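Long-range contacts in protein Tube (PDB 1D2Z), which recruits the kinase Pelle to the plasma membrane through its death domain and helps activate it in the Toll pathway that sets embryonic dorsoventral polarity: residues B[43-48]-B[104-109]; B[118-123]-B[137-142]. One frame throughout, in Å; residues are numbered along the deposited sequence.

Contact 1 of 2, residues B[43-48]-B[104-109]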
ATOM      1  N   MET B  43     -16.200  16.556  -5.705  1.00 47.36           N
ATOM      2  CA  MET B  43     -16.098  16.657  -4.256  1.00 47.31           C
ATOM      3  C   MET B  43     -15.879  18.102  -3.826  1.00 48.13           C
ATOM      4  O   MET B  43     -15.246  18.884  -4.538  1.00 47.67           O
ATOM      5  CB  MET B  43     -14.903  15.859  -3.725  1.00 45.13           C
ATOM      6  CG  MET B  43     -15.040  14.356  -3.717  1.00 43.09           C
ATOM      7  SD  MET B  43     -13.579  13.647  -2.931  1.00 40.04           S
ATOM      8  CE  MET B  43     -12.404  13.705  -4.290  1.00 38.17           C
ATOM      9  N   ASP B  44     -16.416  18.446  -2.659  1.00 49.08           N
ATOM     10  CA  ASP B  44     -16.215  19.764  -2.078  1.00 48.90           C
ATOM     11  C   ASP B  44     -14.953  19.481  -1.263  1.00 48.06           C
ATOM     12  O   ASP B  44     -15.016  19.181  -0.071  1.00 47.68           O
ATOM     13  CB  ASP B  44     -17.396  20.134  -1.167  1.00 49.56           C
ATOM     14  CG  ASP B  44     -17.277  21.538  -0.571  1.00 51.89           C
ATOM     15  OD1 ASP B  44     -16.186  22.149  -0.636  1.00 49.11           O
ATOM     16  OD2 ASP B  44     -18.290  22.024  -0.017  1.00 52.45           O
ATOM     17  N   VAL B  45     -13.823  19.480  -1.964  1.00 47.95           N
ATOM     18  CA  VAL B  45     -12.507  19.187  -1.404  1.00 47.82           C
ATOM     19  C   VAL B  45     -12.201  19.731  -0.017  1.00 48.80           C
ATOM     20  O   VAL B  45     -11.769  18.981   0.857  1.00 48.37           O
ATOM     21  CB  VAL B  45     -11.393  19.616  -2.380  1.00 47.65           C
ATOM     22  CG1 VAL B  45     -10.031  19.452  -1.744  1.00 47.39           C
ATOM     23  CG2 VAL B  45     -11.472  18.783  -3.635  1.00 45.86           C
ATOM     24  N   GLN B  46     -12.404  21.029   0.179  1.00 50.40           N
ATOM     25  CA  GLN B  46     -12.133  21.641   1.475  1.00 51.80           C
ATOM     26  C   GLN B  46     -13.003  21.043   2.578  1.00 49.69           C
ATOM     27  O   GLN B  46     -12.515  20.746   3.668  1.00 50.40           O
ATOM     28  CB  GLN B  46     -12.302  23.163   1.397  1.00 53.94           C
ATOM     29  CG  GLN B  46     -11.208  23.867   0.578  1.00 55.98           C
ATOM     30  CD  GLN B  46      -9.812  23.694   1.177  1.00 56.75           C
ATOM     31  OE1 GLN B  46      -9.631  23.772   2.393  1.00 57.91           O
ATOM     32  NE2 GLN B  46      -8.822  23.460   0.320  1.00 55.73           N
ATOM     33  N   ALA B  47     -14.275  20.820   2.267  1.00 49.03           N
ATOM     34  CA  ALA B  47     -15.212  20.241   3.223  1.00 48.44           C
ATOM     35  C   ALA B  47     -14.902  18.764   3.496  1.00 47.83           C
ATOM     36  O   ALA B  47     -15.192  18.258   4.577  1.00 47.53           O
ATOM     37  CB  ALA B  47     -16.637  20.398   2.717  1.00 47.59           C
ATOM     38  N   CYS B  48     -14.298  18.092   2.516  1.00 46.50           N
ATOM     39  CA  CYS B  48     -13.947  16.675   2.631  1.00 44.41           C
ATOM     40  C   CYS B  48     -12.549  16.417   3.196  1.00 43.11           C
ATOM     41  O   CYS B  48     -12.209  15.270   3.491  1.00 44.48           O
ATOM     42  CB  CYS B  48     -14.051  15.992   1.264  1.00 42.91           C
ATOM     43  SG  CYS B  48     -15.721  15.753   0.623  1.00 43.71           S
ATOM     44  N   ARG B 104      -9.548  21.324  -6.486  1.00 66.41           N
ATOM     45  CA  ARG B 104      -8.147  20.902  -6.431  1.00 61.40           C
ATOM     46  C   ARG B 104      -7.949  19.986  -5.226  1.00 56.80           C
ATOM     47  O   ARG B 104      -8.156  20.402  -4.086  1.00 56.41           O
ATOM     48  CB  ARG B 104      -7.231  22.115  -6.276  1.00 63.11           C
ATOM     49  CG  ARG B 104      -7.296  23.127  -7.401  1.00 66.52           C
ATOM     50  CD  ARG B 104      -6.505  22.666  -8.608  1.00 67.96           C
ATOM     51  NE  ARG B 104      -6.275  23.761  -9.548  1.00 71.87           N
ATOM     52  CZ  ARG B 104      -7.200  24.262 -10.361  1.00 72.29           C
ATOM     53  NH1 ARG B 104      -8.431  23.766 -10.361  1.00 72.28           N
ATOM     54  NH2 ARG B 104      -6.896  25.264 -11.173  1.00 73.77           N
ATOM     55  N   PRO B 105      -7.506  18.741  -5.459  1.00 52.11           N
ATOM     56  CA  PRO B 105      -7.288  17.780  -4.373  1.00 47.13           C
ATOM     57  C   PRO B 105      -6.298  18.234  -3.305  1.00 43.42           C
ATOM     58  O   PRO B 105      -5.321  18.925  -3.594  1.00 42.63           O
ATOM     59  CB  PRO B 105      -6.801  16.540  -5.112  1.00 48.31           C
ATOM     60  CG  PRO B 105      -6.132  17.107  -6.327  1.00 47.74           C
ATOM     61  CD  PRO B 105      -7.109  18.159  -6.753  1.00 49.15           C
ATOM     62  N   THR B 106      -6.560  17.812  -2.071  1.00 39.34           N
ATOM     63  CA  THR B 106      -5.730  18.149  -0.921  1.00 35.62           C
ATOM     64  C   THR B 106      -5.148  16.903  -0.257  1.00 35.49           C
ATOM     65  O   THR B 106      -5.554  15.779  -0.558  1.00 33.12           O
ATOM     66  CB  THR B 106      -6.556  18.904   0.136  1.00 36.14           C
ATOM     67  OG1 THR B 106      -7.710  18.124   0.476  1.00 34.58           O
ATOM     68  CG2 THR B 106      -6.999  20.276  -0.392  1.00 34.86           C
ATOM     69  N   VAL B 107      -4.217  17.124   0.671  1.00 33.89           N
ATOM     70  CA  VAL B 107      -3.568  16.054   1.420  1.00 33.54           C
ATOM     71  C   VAL B 107      -4.581  15.244   2.241  1.00 34.28           C
ATOM     72  O   VAL B 107      -4.431  14.028   2.393  1.00 33.18           O
ATOM     73  CB  VAL B 107      -2.487  16.620   2.380  1.00 36.43           C
ATOM     74  CG1 VAL B 107      -1.940  15.518   3.284  1.00 35.08           C
ATOM     75  CG2 VAL B 107      -1.345  17.252   1.583  1.00 37.78           C
ATOM     76  N   GLY B 108      -5.592  15.930   2.775  1.00 31.78           N
ATOM     77  CA  GLY B 108      -6.617  15.280   3.582  1.00 31.38           C
ATOM     78  C   GLY B 108      -7.498  14.375   2.741  1.00 32.48           C
ATOM     79  O   GLY B 108      -7.871  13.288   3.179  1.00 30.31           O
ATOM     80  N   VAL B 109      -7.845  14.834   1.539  1.00 32.31           N
ATOM     81  CA  VAL B 109      -8.656  14.050   0.620  1.00 33.42           C
ATOM     82  C   VAL B 109      -7.838  12.853   0.134  1.00 32.24           C
ATOM     83  O   VAL B 109      -8.354  11.743   0.041  1.00 32.73           O
ATOM     84  CB  VAL B 109      -9.142  14.903  -0.576  1.00 34.11           C
ATOM     85  CG1 VAL B 109      -9.613  14.015  -1.717  1.00 35.30           C
ATOM     86  CG2 VAL B 109     -10.280  15.810  -0.129  1.00 37.05           C
TER
HETATM   87  O   HOH W   1      -8.849  22.579  -2.467  1.00 54.85           O

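Contact 2 of 2, residues B[118-123]-B[137-142]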
ATOM      1  N   GLU B 118      -7.209   0.863   0.688  1.00 24.35           N
ATOM      2  CA  GLU B 118      -6.291   0.040   1.483  1.00 27.59           C
ATOM      3  C   GLU B 118      -4.821   0.154   1.077  1.00 29.71           C
ATOM      4  O   GLU B 118      -4.048  -0.803   1.213  1.00 28.11           O
ATOM      5  CB  GLU B 118      -6.731  -1.430   1.498  1.00 27.03           C
ATOM      6  CG  GLU B 118      -8.136  -1.634   2.063  1.00 26.86           C
ATOM      7  CD  GLU B 118      -8.452  -3.082   2.424  1.00 27.69           C
ATOM      8  OE1 GLU B 118      -7.986  -4.014   1.732  1.00 30.03           O
ATOM      9  OE2 GLU B 118      -9.185  -3.284   3.409  1.00 29.98           O
ATOM     10  N   LEU B 119      -4.448   1.333   0.585  1.00 27.67           N
ATOM     11  CA  LEU B 119      -3.073   1.624   0.174  1.00 27.42           C
ATOM     12  C   LEU B 119      -2.392   2.158   1.438  1.00 28.46           C
ATOM     13  O   LEU B 119      -2.044   3.340   1.535  1.00 25.03           O
ATOM     14  CB  LEU B 119      -3.080   2.671  -0.950  1.00 25.10           C
ATOM     15  CG  LEU B 119      -3.960   2.298  -2.162  1.00 27.38           C
ATOM     16  CD1 LEU B 119      -3.919   3.399  -3.223  1.00 23.94           C
ATOM     17  CD2 LEU B 119      -3.509   0.962  -2.766  1.00 26.71           C
ATOM     18  N   PHE B 120      -2.218   1.263   2.408  1.00 29.01           N
ATOM     19  CA  PHE B 120      -1.645   1.621   3.699  1.00 28.50           C
ATOM     20  C   PHE B 120      -0.208   2.098   3.738  1.00 28.31           C
ATOM     21  O   PHE B 120       0.141   2.914   4.588  1.00 31.27           O
ATOM     22  CB  PHE B 120      -1.914   0.521   4.728  1.00 28.84           C
ATOM     23  CG  PHE B 120      -3.361   0.439   5.136  1.00 29.54           C
ATOM     24  CD1 PHE B 120      -3.935   1.451   5.899  1.00 29.99           C
ATOM     25  CD2 PHE B 120      -4.160  -0.613   4.708  1.00 29.09           C
ATOM     26  CE1 PHE B 120      -5.294   1.418   6.228  1.00 30.97           C
ATOM     27  CE2 PHE B 120      -5.518  -0.656   5.031  1.00 29.94           C
ATOM     28  CZ  PHE B 120      -6.085   0.360   5.790  1.00 29.54           C
ATOM     29  N   SER B 121       0.627   1.625   2.820  1.00 29.51           N
ATOM     30  CA  SER B 121       2.017   2.075   2.775  1.00 33.15           C
ATOM     31  C   SER B 121       2.037   3.560   2.422  1.00 33.54           C
ATOM     32  O   SER B 121       2.775   4.348   3.017  1.00 30.87           O
ATOM     33  CB  SER B 121       2.805   1.294   1.733  1.00 35.01           C
ATOM     34  OG  SER B 121       3.696   0.399   2.355  1.00 46.44           O
ATOM     35  N   ALA B 122       1.205   3.935   1.456  1.00 31.46           N
ATOM     36  CA  ALA B 122       1.102   5.323   1.026  1.00 30.45           C
ATOM     37  C   ALA B 122       0.402   6.145   2.099  1.00 31.30           C
ATOM     38  O   ALA B 122       0.842   7.252   2.430  1.00 30.19           O
ATOM     39  CB  ALA B 122       0.342   5.415  -0.299  1.00 27.67           C
ATOM     40  N   ALA B 123      -0.681   5.594   2.649  1.00 30.63           N
ATOM     41  CA  ALA B 123      -1.447   6.274   3.686  1.00 29.56           C
ATOM     42  C   ALA B 123      -0.606   6.557   4.937  1.00 31.53           C
ATOM     43  O   ALA B 123      -0.687   7.650   5.495  1.00 27.80           O
ATOM     44  CB  ALA B 123      -2.692   5.463   4.051  1.00 30.44           C
ATOM     45  N   ALA B 137      -6.012   3.635  11.257  1.00 37.36           N
ATOM     46  CA  ALA B 137      -6.406   2.327  11.777  1.00 38.22           C
ATOM     47  C   ALA B 137      -6.607   1.316  10.643  1.00 37.54           C
ATOM     48  O   ALA B 137      -6.981   1.679   9.527  1.00 36.75           O
ATOM     49  CB  ALA B 137      -7.690   2.455  12.605  1.00 40.71           C
ATOM     50  N   ARG B 138      -6.338   0.050  10.942  1.00 36.12           N
ATOM     51  CA  ARG B 138      -6.484  -1.030   9.978  1.00 36.43           C
ATOM     52  C   ARG B 138      -7.821  -1.746  10.157  1.00 37.39           C
ATOM     53  O   ARG B 138      -8.420  -1.701  11.233  1.00 39.07           O
ATOM     54  CB  ARG B 138      -5.360  -2.055  10.172  1.00 34.33           C
ATOM     55  CG  ARG B 138      -3.957  -1.490  10.038  1.00 36.98           C
ATOM     56  CD  ARG B 138      -3.777  -0.852   8.680  1.00 34.32           C
ATOM     57  NE  ARG B 138      -2.408  -0.403   8.468  1.00 32.20           N
ATOM     58  CZ  ARG B 138      -1.463  -1.136   7.892  1.00 35.77           C
ATOM     59  NH1 ARG B 138      -1.734  -2.368   7.463  1.00 29.94           N
ATOM     60  NH2 ARG B 138      -0.245  -0.625   7.734  1.00 36.19           N
ATOM     61  N   PRO B 139      -8.321  -2.390   9.090  1.00 37.58           N
ATOM     62  CA  PRO B 139      -9.592  -3.120   9.177  1.00 38.13           C
ATOM     63  C   PRO B 139      -9.337  -4.373  10.022  1.00 38.87           C
ATOM     64  O   PRO B 139      -8.177  -4.711  10.293  1.00 35.51           O
ATOM     65  CB  PRO B 139      -9.867  -3.509   7.720  1.00 36.61           C
ATOM     66  CG  PRO B 139      -9.118  -2.477   6.928  1.00 39.14           C
ATOM     67  CD  PRO B 139      -7.840  -2.345   7.699  1.00 36.09           C
ATOM     68  N   VAL B 140     -10.403  -5.052  10.444  1.00 39.39           N
ATOM     69  CA  VAL B 140     -10.256  -6.267  11.249  1.00 41.58           C
ATOM     70  C   VAL B 140     -10.001  -7.483  10.372  1.00 41.26           C
ATOM     71  O   VAL B 140      -9.316  -8.418  10.779  1.00 44.36           O
ATOM     72  CB  VAL B 140     -11.499  -6.547  12.152  1.00 43.27           C
ATOM     73  CG1 VAL B 140     -11.618  -5.484  13.230  1.00 45.03           C
ATOM     74  CG2 VAL B 140     -12.771  -6.621  11.323  1.00 41.01           C
ATOM     75  N   ASP B 141     -10.551  -7.460   9.162  1.00 42.44           N
ATOM     76  CA  ASP B 141     -10.392  -8.561   8.223  1.00 42.62           C
ATOM     77  C   ASP B 141      -9.758  -8.092   6.921  1.00 39.61           C
ATOM     78  O   ASP B 141      -9.718  -6.892   6.626  1.00 39.55           O
ATOM     79  CB  ASP B 141     -11.750  -9.209   7.918  1.00 48.06           C
ATOM     80  CG  ASP B 141     -12.374  -9.878   9.136  1.00 55.54           C
ATOM     81  OD1 ASP B 141     -11.707 -10.734   9.762  1.00 60.13           O
ATOM     82  OD2 ASP B 141     -13.541  -9.558   9.459  1.00 56.80           O
ATOM     83  N   GLY B 142      -9.280  -9.053   6.136  1.00 33.96           N
ATOM     84  CA  GLY B 142      -8.668  -8.733   4.864  1.00 33.08           C
ATOM     85  C   GLY B 142      -7.157  -8.593   4.908  1.00 32.40           C
ATOM     86  O   GLY B 142      -6.546  -8.661   5.977  1.00 33.14           O
TER
HETATM   87  O   HOH W   2      -7.942  -5.408   4.917  1.00 28.16           O

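Contact 1 of 2, residues B[43-48]-B[104-109]
Val45 lays its CG1 methyl against Thr106 and the carbonyl of Arg104, joining two helix starts of the death-domain six-helix bundle: helix 45-49 and helix 107-116. With CG1 anti to the backbone N (chi1 174°), that methyl is the branch turned to Thr106, 3.4 Å from its CG2 and tighter than an ordinary methyl contact; the two side chains run antiparallel alongside each other. The same methyl lies 3.1 Å from Arg104 O, a close carbon-oxygen approach. Val109 divides its two methyls: CG1 meets Met43 CE tip to tip at 3.8 Å, while CG2 touches both Val45 CG1 and Cys48 CB, 4.0 Å from each. No direct hydrogen bond crosses between the segments. Thr106 is the N-cap of helix 107-116; its OG1 accepts a weak capping bond from Val109 N and also hydrogen-bonds the hydroxyl of Ser49, which ties the cap to helix 45-49. Gln46 starts away from the other segment, but its bent chain brings NE2 to Thr106 CG2, the two side chains crossing at about a right angle; OE1 is held by Asn8. Its NE2 donates to a water 2.9 Å away, which in turn donates to Arg104 O at 2.8 Å.

Contact 2 of 2, residues B[118-123]-B[137-142]
The guanidinium of Arg138 stacks on the ring of Phe120, planes 9° apart and centres 4.3 Å apart. The stack is offset. Arg138 CD sits over the middle of the ring, 3.6 Å from its centroid, in a CH-pi contact 10° off the ring normal. NE passes above CD1 at 3.5 Å, and CZ lies over Phe120 CB. A bend at chi2 (-58°) carries CD of Arg138 round to the ring. The guanidinium is also gripped at its nitrogens: NH2 forms a salt bridge with Asp124, and NH1 hydrogen-bonds Gly144 O and the backbone O of Tyr73 of the Pelle death domain. The contact thus folds the segment after the last helix of the death domain, 120-130, back over that helix's first turn, within the Tube-Pelle interface. Pro139 meets Phe120 tip to tip, its CD 3.7 Å from CZ of the ring. The neighbouring ring carbon, Pro139 CG, comes within 3.6 Å of Glu118 OE2. Glu118, with positive phi, is the C-prime residue of the Schellman motif ending helix 107-116, and its backbone O accepts from Gln72 NE2 of Pelle. A water donates to both Glu118 OE2 and Asp141 O, at 2.9 Å from each.

Helix 107-116 runs between the two sites: contact 1 packs its N-terminal end, and contact 2 begins just past its C-terminal end, where helix 120-130 follows. The contacts are in series along the chain, with centres 20 Å apart and nearest atoms about 8 Å apart, so they do not touch. Contact 1 is buried and largely aliphatic, joining parts of the bundle distant in sequence without touching the other protein chain. Contact 2 is at the surface, closer in sequence, and relies on an aromatic-guanidinium stack with charged and polar partners, some of them on Pelle. Neither has a direct hydrogen bond between its segments; a single water bridges each.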